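Local coordinates for protein putative hydrolase (Shewanella frigidimarina, PDB 3LHO) that probably acts as an iron(II)-dependent dioxygenase of the 2-oxoadipate dioxygenase/decarboxylase family and carries a nickel ion in this crystal, at residues S55-H60 / V94-L99; G70-E75 / A81-H86; Y240-A243 / L247-G250. All coordinates share one frame; numbering follows the deposited sequence.

The chain shows how a small αβ module is assembled by contacts at several sequence ranges. Following the chain from the N terminus, contact 1 starts at helix 54-62, joins it to strand 93-99 and closes a loop of 33 residues. Contact 2 lies entirely within that loop, pairing strands 67-74 and 79-85 as a hairpin at one border of the seven-stranded sheet. Backbone bonds from Ile96 to Lys82 and from Phe84 to Val94 join the two, and Phe84 also reaches Ala58 of the helix. Contact 3 follows in series, closing a short loop after strand 235-239; its Thr249 packs against His83 and Glu85, bringing the C-terminal loop back to the hairpin.

Contact 1 of 3, residues S55-H60 / V94-L99; sequences SVLAKH and VFISEL
Ile96 meets two consecutive residues of helix 54-62, Leu57 and Ala58, and divides its two branches between them. Val94, at the start of the segment, pairs by its backbone with Phe84 of the adjoining strand. At Ile96 the CA atom comes to 7.3 Å from the CA of Ala58, and the side chain bridges that distance. With CG1 placed opposite the carbonyl carbon (chi1 -47°) and the chain extended beyond it (chi2 176°), the delta methyl is carried outward onto the helix backbone. Ile96 CD1 lies 3.6 Å from Ala58 CA, and the same methyl is 3.9 Å from Ala58 CB and 4.0 Å from Leu57 C. The other branch turns to Leu57: Ile96 CG2 is 4.1 Å from Leu57 CD2 and equally far from Leu57 CB, so this methyl is met by both the root and one tip of the leucine, the two side chains running at a slant to each other. No hydrogen bond crosses the interface; the side-chain contacts are apolar and all three residues are buried.

In fold terms this is the helix-on-sheet layer of the βαβββ module characteristic of the glyoxalase clan, in which strand 39-47 leads into the helix and strands 67-74, 79-85 and 93-99 follow. Leu57 also touches Leu44 and Thr46 of strand 39-47, spanning two neighbouring strands. Ser97, the next residue, turns its side chain from the helix and bonds through OG to Tyr152 OH. Glu98 again faces the helix, and its OE1 accepts a hydrogen bond from the backbone N of Leu54 at the start of helix 54-62, where the helix dipole would probably favour a charged carboxylate.

Contact 2 of 3, residues G70-E75 / A81-H86; sequences GDYKFE and AKHFEH. With SO4 (sulfate ion), chain D.
Tyr72 and Ala81 form a hydrogen-bonded pair in the antiparallel β hairpin of strands 67-74 and 79-85, each backbone N reaching the other's O, and their side chains emerge on the same face of the sheet. Tyr72 CB begins 4.3 Å from Ala81 CB. Because CG stands opposite the carbonyl carbon (chi1 -52°), the ring runs along the partner strand: CD2 lies 3.7 Å from Ala81 O, and CE2 is 3.8 Å from the backbone N of His83, which meets the ring at its edge. At the tip, Tyr72 OH is hydrogen-bonded to His83 ND1 at 2.8 Å, meeting the imidazole at its edge, near the ring plane. The other ring nitrogen is held as well, His83 NE2 donating almost straight (169°) to Glu85 OE2, so bonds at both nitrogens fix the ring's rotation.

On the opposite face Asp71 and Lys82 lie side by side. The lysine bends at its last two torsions, bringing NZ to the syn lone pair of Asp71 OD1 in a salt bridge; the same NZ forms a second one with Asp68 OD2. Where the first strand ends, the backbone N of Glu75 donates to O4 of a sulfate ion at 2.8 Å.

Contact 3 of 3, residues Y240-A243 / L247-G250; sequences YPMA and LYTG
Tyr248 N donates to Tyr240 O in the one hydrogen bond that links the two segments, and the bond is nearly ideal: 3.0 Å long and 177° at the hydrogen, with the donor tilted modestly from the carbonyl plane.

Apolar contacts flank it. Pro241 and Leu247 run alongside each other, Pro241 CD lying 4.1 Å from Leu247 CD2. Leu247 CD2 also sits 3.8 Å from Tyr240 C. Selenomethionine Met242, a replacement for methionine, leans on Tyr248 instead, its CG 4.1 Å from Tyr248 CB and its SE at the edge of the ring. A bend at the last torsion (chi3 -79°) turns the terminal methyl back, so that Met242 CE comes within 3.5 Å of Leu247 O.

The tyrosine is steadied from other directions too. Gly250 N lies over the centre of one ring face, and Tyr248 OH is hydrogen-bonded to Val252 O. Arg239 NH1 gathers the carbonyl oxygens of Tyr248 and Gly250, tying the returning chain to the end of strand 235-239, which begins with the nickel ligand Glu235. A single backbone bridge, Pro241 with Leu247, thus closes an irregular surface loop containing neither helix nor strand.

Contact 1 of 3, residues S55-H60 / V94-L99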
# COMPACT_ATOMS: atom_id res chain seq x y z
N SER A 55 -14.00 -5.87 0.66
CA SER A 55 -15.15 -5.28 -0.01
C SER A 55 -15.48 -3.96 0.67
O SER A 55 -15.88 -3.03 0.01
CB SER A 55 -16.33 -6.21 0.02
OG SER A 55 -15.97 -7.39 -0.72
N VAL A 56 -15.28 -3.91 1.98
CA VAL A 56 -15.57 -2.66 2.72
C VAL A 56 -14.64 -1.50 2.30
O VAL A 56 -15.08 -0.32 2.13
CB VAL A 56 -15.45 -2.90 4.21
CG1 VAL A 56 -15.59 -1.61 4.99
CG2 VAL A 56 -16.53 -3.91 4.65
N LEU A 57 -13.34 -1.81 2.19
CA LEU A 57 -12.37 -0.83 1.74
C LEU A 57 -12.65 -0.47 0.29
O LEU A 57 -12.56 0.68 -0.08
CB LEU A 57 -10.93 -1.34 1.88
CG LEU A 57 -10.27 -1.19 3.28
CD1 LEU A 57 -10.88 -2.08 4.36
CD2 LEU A 57 -8.77 -1.41 3.20
N ALA A 58 -12.94 -1.47 -0.53
CA ALA A 58 -13.14 -1.26 -1.97
C ALA A 58 -14.29 -0.28 -2.29
O ALA A 58 -14.21 0.46 -3.28
CB ALA A 58 -13.36 -2.61 -2.70
N LYS A 59 -15.31 -0.24 -1.42
CA LYS A 59 -16.47 0.63 -1.64
C LYS A 59 -16.09 2.10 -1.67
O LYS A 59 -16.77 2.92 -2.30
CB LYS A 59 -17.56 0.40 -0.58
CG LYS A 59 -18.47 -0.78 -0.84
CD LYS A 59 -19.49 -0.46 -1.93
CE LYS A 59 -20.44 -1.64 -2.11
NZ LYS A 59 -21.22 -1.49 -3.38
N HIS A 60 -15.00 2.45 -0.99
CA HIS A 60 -14.49 3.84 -1.03
C HIS A 60 -14.03 4.20 -2.41
O HIS A 60 -13.94 5.37 -2.74
CB HIS A 60 -13.40 4.07 0.03
CG HIS A 60 -13.94 4.02 1.42
ND1 HIS A 60 -14.24 5.17 2.13
CD2 HIS A 60 -14.33 2.98 2.19
CE1 HIS A 60 -14.78 4.83 3.29
NE2 HIS A 60 -14.86 3.51 3.35
N VAL A 94 -5.75 0.72 -7.83
CA VAL A 94 -5.94 0.48 -6.42
C VAL A 94 -5.85 -1.02 -6.13
O VAL A 94 -6.63 -1.83 -6.63
CB VAL A 94 -7.27 1.10 -5.92
CG1 VAL A 94 -7.53 0.69 -4.44
CG2 VAL A 94 -7.24 2.62 -6.13
N PHE A 95 -4.84 -1.38 -5.37
CA PHE A 95 -4.58 -2.74 -5.01
C PHE A 95 -4.98 -2.90 -3.53
O PHE A 95 -4.47 -2.16 -2.65
CB PHE A 95 -3.10 -3.01 -5.17
CG PHE A 95 -2.73 -4.44 -4.95
CD1 PHE A 95 -2.90 -5.39 -5.95
CD2 PHE A 95 -2.21 -4.84 -3.70
CE1 PHE A 95 -2.56 -6.76 -5.73
CE2 PHE A 95 -1.86 -6.16 -3.45
CZ PHE A 95 -2.03 -7.14 -4.48
N ILE A 96 -5.90 -3.84 -3.27
CA ILE A 96 -6.42 -4.07 -1.91
C ILE A 96 -6.28 -5.54 -1.58
O ILE A 96 -6.75 -6.42 -2.31
CB ILE A 96 -7.86 -3.56 -1.67
CG1 ILE A 96 -8.10 -2.15 -2.18
CG2 ILE A 96 -8.22 -3.70 -0.15
CD1 ILE A 96 -9.61 -1.67 -2.02
N SER A 97 -5.54 -5.83 -0.51
CA SER A 97 -5.39 -7.22 -0.08
C SER A 97 -6.00 -7.42 1.31
O SER A 97 -6.30 -6.44 2.02
CB SER A 97 -3.92 -7.63 -0.11
OG SER A 97 -3.15 -6.94 0.86
N GLU A 98 -6.29 -8.66 1.66
CA GLU A 98 -6.76 -8.99 3.00
C GLU A 98 -6.10 -10.28 3.46
O GLU A 98 -6.03 -11.22 2.71
CB GLU A 98 -8.29 -9.14 3.10
CG GLU A 98 -8.89 -10.26 2.37
CD GLU A 98 -10.41 -10.31 2.48
OE1 GLU A 98 -11.09 -9.39 3.02
OE2 GLU A 98 -10.93 -11.27 1.97
N LEU A 99 -5.68 -10.29 4.72
CA LEU A 99 -5.09 -11.48 5.31
C LEU A 99 -6.18 -12.48 5.66
O LEU A 99 -7.22 -12.13 6.20
CB LEU A 99 -4.30 -11.08 6.57
CG LEU A 99 -3.39 -12.14 7.24
CD1 LEU A 99 -2.14 -12.39 6.43
CD2 LEU A 99 -3.02 -11.67 8.65

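Contact 2 of 3, residues G70-E75 / A81-H86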
# COMPACT_ATOMS: atom_id res chain seq x y z
N GLY A 70 -9.23 -7.30 -11.39
CA GLY A 70 -8.27 -8.42 -11.22
C GLY A 70 -8.38 -9.06 -9.85
O GLY A 70 -8.56 -8.34 -8.88
N ASP A 71 -8.33 -10.39 -9.78
CA ASP A 71 -8.40 -11.19 -8.54
C ASP A 71 -7.07 -11.94 -8.38
O ASP A 71 -6.54 -12.44 -9.36
CB ASP A 71 -9.55 -12.21 -8.63
CG ASP A 71 -10.92 -11.59 -8.41
OD1 ASP A 71 -11.00 -10.35 -8.22
OD2 ASP A 71 -11.92 -12.33 -8.42
N TYR A 72 -6.54 -11.97 -7.16
CA TYR A 72 -5.23 -12.59 -6.88
C TYR A 72 -5.29 -13.39 -5.59
O TYR A 72 -5.97 -13.02 -4.65
CB TYR A 72 -4.17 -11.50 -6.69
CG TYR A 72 -4.12 -10.51 -7.82
CD1 TYR A 72 -3.40 -10.78 -8.97
CD2 TYR A 72 -4.82 -9.32 -7.75
CE1 TYR A 72 -3.37 -9.85 -10.03
CE2 TYR A 72 -4.81 -8.40 -8.79
CZ TYR A 72 -4.06 -8.66 -9.91
OH TYR A 72 -4.06 -7.77 -10.95
N LYS A 73 -4.55 -14.49 -5.53
CA LYS A 73 -4.33 -15.20 -4.28
C LYS A 73 -2.83 -15.31 -4.04
O LYS A 73 -2.09 -15.68 -4.95
CB LYS A 73 -4.95 -16.59 -4.36
CG LYS A 73 -4.86 -17.40 -3.02
CD LYS A 73 -5.88 -18.56 -3.02
CE LYS A 73 -6.38 -18.93 -1.60
NZ LYS A 73 -7.87 -19.15 -1.58
N PHE A 74 -2.37 -14.98 -2.85
CA PHE A 74 -0.95 -15.19 -2.47
C PHE A 74 -0.83 -16.23 -1.35
O PHE A 74 -1.11 -15.96 -0.19
CB PHE A 74 -0.35 -13.84 -2.09
CG PHE A 74 -0.40 -12.86 -3.22
CD1 PHE A 74 0.52 -12.94 -4.27
CD2 PHE A 74 -1.39 -11.88 -3.29
CE1 PHE A 74 0.45 -12.04 -5.35
CE2 PHE A 74 -1.44 -10.97 -4.35
CZ PHE A 74 -0.53 -11.06 -5.38
N GLU A 75 -0.43 -17.45 -1.71
CA GLU A 75 -0.55 -18.59 -0.79
C GLU A 75 0.38 -18.50 0.40
O GLU A 75 -0.04 -18.67 1.54
CB GLU A 75 -0.30 -19.91 -1.51
CG GLU A 75 -1.10 -21.06 -0.91
CD GLU A 75 -2.60 -20.85 -1.10
OE1 GLU A 75 -3.00 -20.47 -2.23
OE2 GLU A 75 -3.36 -21.04 -0.12
N ALA A 81 -6.34 -10.85 -2.88
CA ALA A 81 -6.36 -9.43 -3.22
C ALA A 81 -7.11 -9.22 -4.51
O ALA A 81 -7.39 -10.17 -5.29
CB ALA A 81 -4.92 -8.87 -3.33
N LYS A 82 -7.41 -7.95 -4.76
CA LYS A 82 -8.02 -7.53 -6.03
C LYS A 82 -7.40 -6.17 -6.37
O LYS A 82 -6.91 -5.44 -5.45
CB LYS A 82 -9.54 -7.33 -5.88
CG LYS A 82 -10.40 -8.52 -5.38
CD LYS A 82 -11.88 -8.11 -5.07
CE LYS A 82 -12.71 -7.85 -6.29
NZ LYS A 82 -12.89 -9.04 -7.21
N HIS A 83 -7.41 -5.84 -7.67
CA HIS A 83 -7.10 -4.50 -8.09
C HIS A 83 -8.27 -3.91 -8.86
O HIS A 83 -9.09 -4.64 -9.44
CB HIS A 83 -5.74 -4.42 -8.84
CG HIS A 83 -5.83 -4.41 -10.32
ND1 HIS A 83 -5.69 -5.55 -11.09
CD2 HIS A 83 -6.00 -3.38 -11.19
CE1 HIS A 83 -5.81 -5.22 -12.37
NE2 HIS A 83 -5.99 -3.90 -12.46
N PHE A 84 -8.36 -2.56 -8.76
CA PHE A 84 -9.41 -1.74 -9.33
C PHE A 84 -8.80 -0.67 -10.23
O PHE A 84 -7.73 -0.12 -9.92
CB PHE A 84 -10.26 -1.09 -8.21
CG PHE A 84 -10.83 -2.08 -7.24
CD1 PHE A 84 -10.02 -2.60 -6.22
CD2 PHE A 84 -12.13 -2.52 -7.35
CE1 PHE A 84 -10.50 -3.55 -5.35
CE2 PHE A 84 -12.65 -3.48 -6.47
CZ PHE A 84 -11.82 -3.99 -5.45
N GLU A 85 -9.51 -0.37 -11.32
CA GLU A 85 -9.11 0.61 -12.32
C GLU A 85 -10.20 1.68 -12.53
O GLU A 85 -11.41 1.38 -12.43
CB GLU A 85 -8.86 -0.08 -13.66
CG GLU A 85 -7.64 -0.99 -13.61
CD GLU A 85 -7.41 -1.76 -14.89
OE1 GLU A 85 -8.08 -1.47 -15.91
OE2 GLU A 85 -6.54 -2.67 -14.86
N HIS A 86 -9.74 2.92 -12.75
CA HIS A 86 -10.62 4.08 -12.95
C HIS A 86 -10.63 4.41 -14.46
O HIS A 86 -9.64 4.11 -15.17
CB HIS A 86 -10.11 5.25 -12.12
CG HIS A 86 -11.04 6.41 -12.06
ND1 HIS A 86 -11.08 7.38 -13.03
CD2 HIS A 86 -11.96 6.77 -11.13
CE1 HIS A 86 -11.98 8.30 -12.71
NE2 HIS A 86 -12.54 7.95 -11.55
S SO4 D . 2.50 -17.27 -3.75
O1 SO4 D . 2.54 -15.95 -4.37
O2 SO4 D . 3.52 -18.12 -4.36
O3 SO4 D . 2.77 -17.15 -2.32
O4 SO4 D . 1.18 -17.86 -3.98

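Contact 3 of 3, residues Y240-A243 / L247-G250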
# COMPACT_ATOMS: atom_id res chain seq x y z
N TYR A 240 5.06 -3.03 -19.08
CA TYR A 240 5.26 -3.28 -20.49
C TYR A 240 4.02 -3.82 -21.17
O TYR A 240 3.12 -4.38 -20.51
CB TYR A 240 6.42 -4.25 -20.67
CG TYR A 240 7.75 -3.69 -20.25
CD1 TYR A 240 8.12 -3.63 -18.91
CD2 TYR A 240 8.68 -3.25 -21.19
CE1 TYR A 240 9.35 -3.13 -18.53
CE2 TYR A 240 9.90 -2.77 -20.82
CZ TYR A 240 10.24 -2.71 -19.49
OH TYR A 240 11.48 -2.22 -19.13
N PRO A 241 3.92 -3.61 -22.50
CA PRO A 241 2.77 -4.12 -23.24
C PRO A 241 2.75 -5.64 -23.34
O PRO A 241 3.79 -6.27 -23.50
CB PRO A 241 2.93 -3.51 -24.63
CG PRO A 241 3.81 -2.38 -24.47
CD PRO A 241 4.71 -2.68 -23.31
N MSE A 242 1.57 -6.21 -23.23
CA MSE A 242 1.36 -7.63 -23.55
C MSE A 242 1.27 -7.85 -25.08
O MSE A 242 1.37 -6.89 -25.86
CB MSE A 242 0.06 -8.11 -22.89
CG MSE A 242 0.08 -7.92 -21.39
SE MSE A 242 -1.55 -8.51 -20.53
CE MSE A 242 -2.75 -7.04 -20.87
N ALA A 243 1.07 -9.11 -25.48
CA ALA A 243 0.92 -9.46 -26.88
C ALA A 243 -0.11 -8.60 -27.58
O ALA A 243 0.11 -8.20 -28.70
CB ALA A 243 0.57 -10.97 -27.05
N LEU A 247 -1.11 -2.56 -21.58
CA LEU A 247 -0.11 -2.73 -20.53
C LEU A 247 -0.51 -3.90 -19.63
O LEU A 247 -1.68 -4.11 -19.36
CB LEU A 247 0.06 -1.45 -19.72
CG LEU A 247 0.68 -0.25 -20.46
CD1 LEU A 247 0.75 0.93 -19.52
CD2 LEU A 247 2.04 -0.60 -20.99
N TYR A 248 0.48 -4.69 -19.22
CA TYR A 248 0.30 -5.72 -18.18
C TYR A 248 -0.16 -5.02 -16.92
O TYR A 248 0.50 -4.08 -16.48
CB TYR A 248 1.62 -6.46 -17.92
CG TYR A 248 1.60 -7.41 -16.75
CD1 TYR A 248 0.77 -8.54 -16.75
CD2 TYR A 248 2.46 -7.22 -15.67
CE1 TYR A 248 0.77 -9.42 -15.67
CE2 TYR A 248 2.47 -8.10 -14.59
CZ TYR A 248 1.63 -9.20 -14.60
OH TYR A 248 1.65 -10.05 -13.51
N THR A 249 -1.25 -5.48 -16.32
CA THR A 249 -1.83 -4.80 -15.14
C THR A 249 -1.61 -5.52 -13.82
O THR A 249 -2.14 -5.10 -12.80
CB THR A 249 -3.34 -4.60 -15.34
OG1 THR A 249 -3.94 -5.86 -15.62
CG2 THR A 249 -3.62 -3.66 -16.53
N GLY A 250 -0.84 -6.60 -13.81
CA GLY A 250 -0.64 -7.41 -12.60
C GLY A 250 0.38 -6.81 -11.64
O GLY A 250 1.01 -5.76 -11.92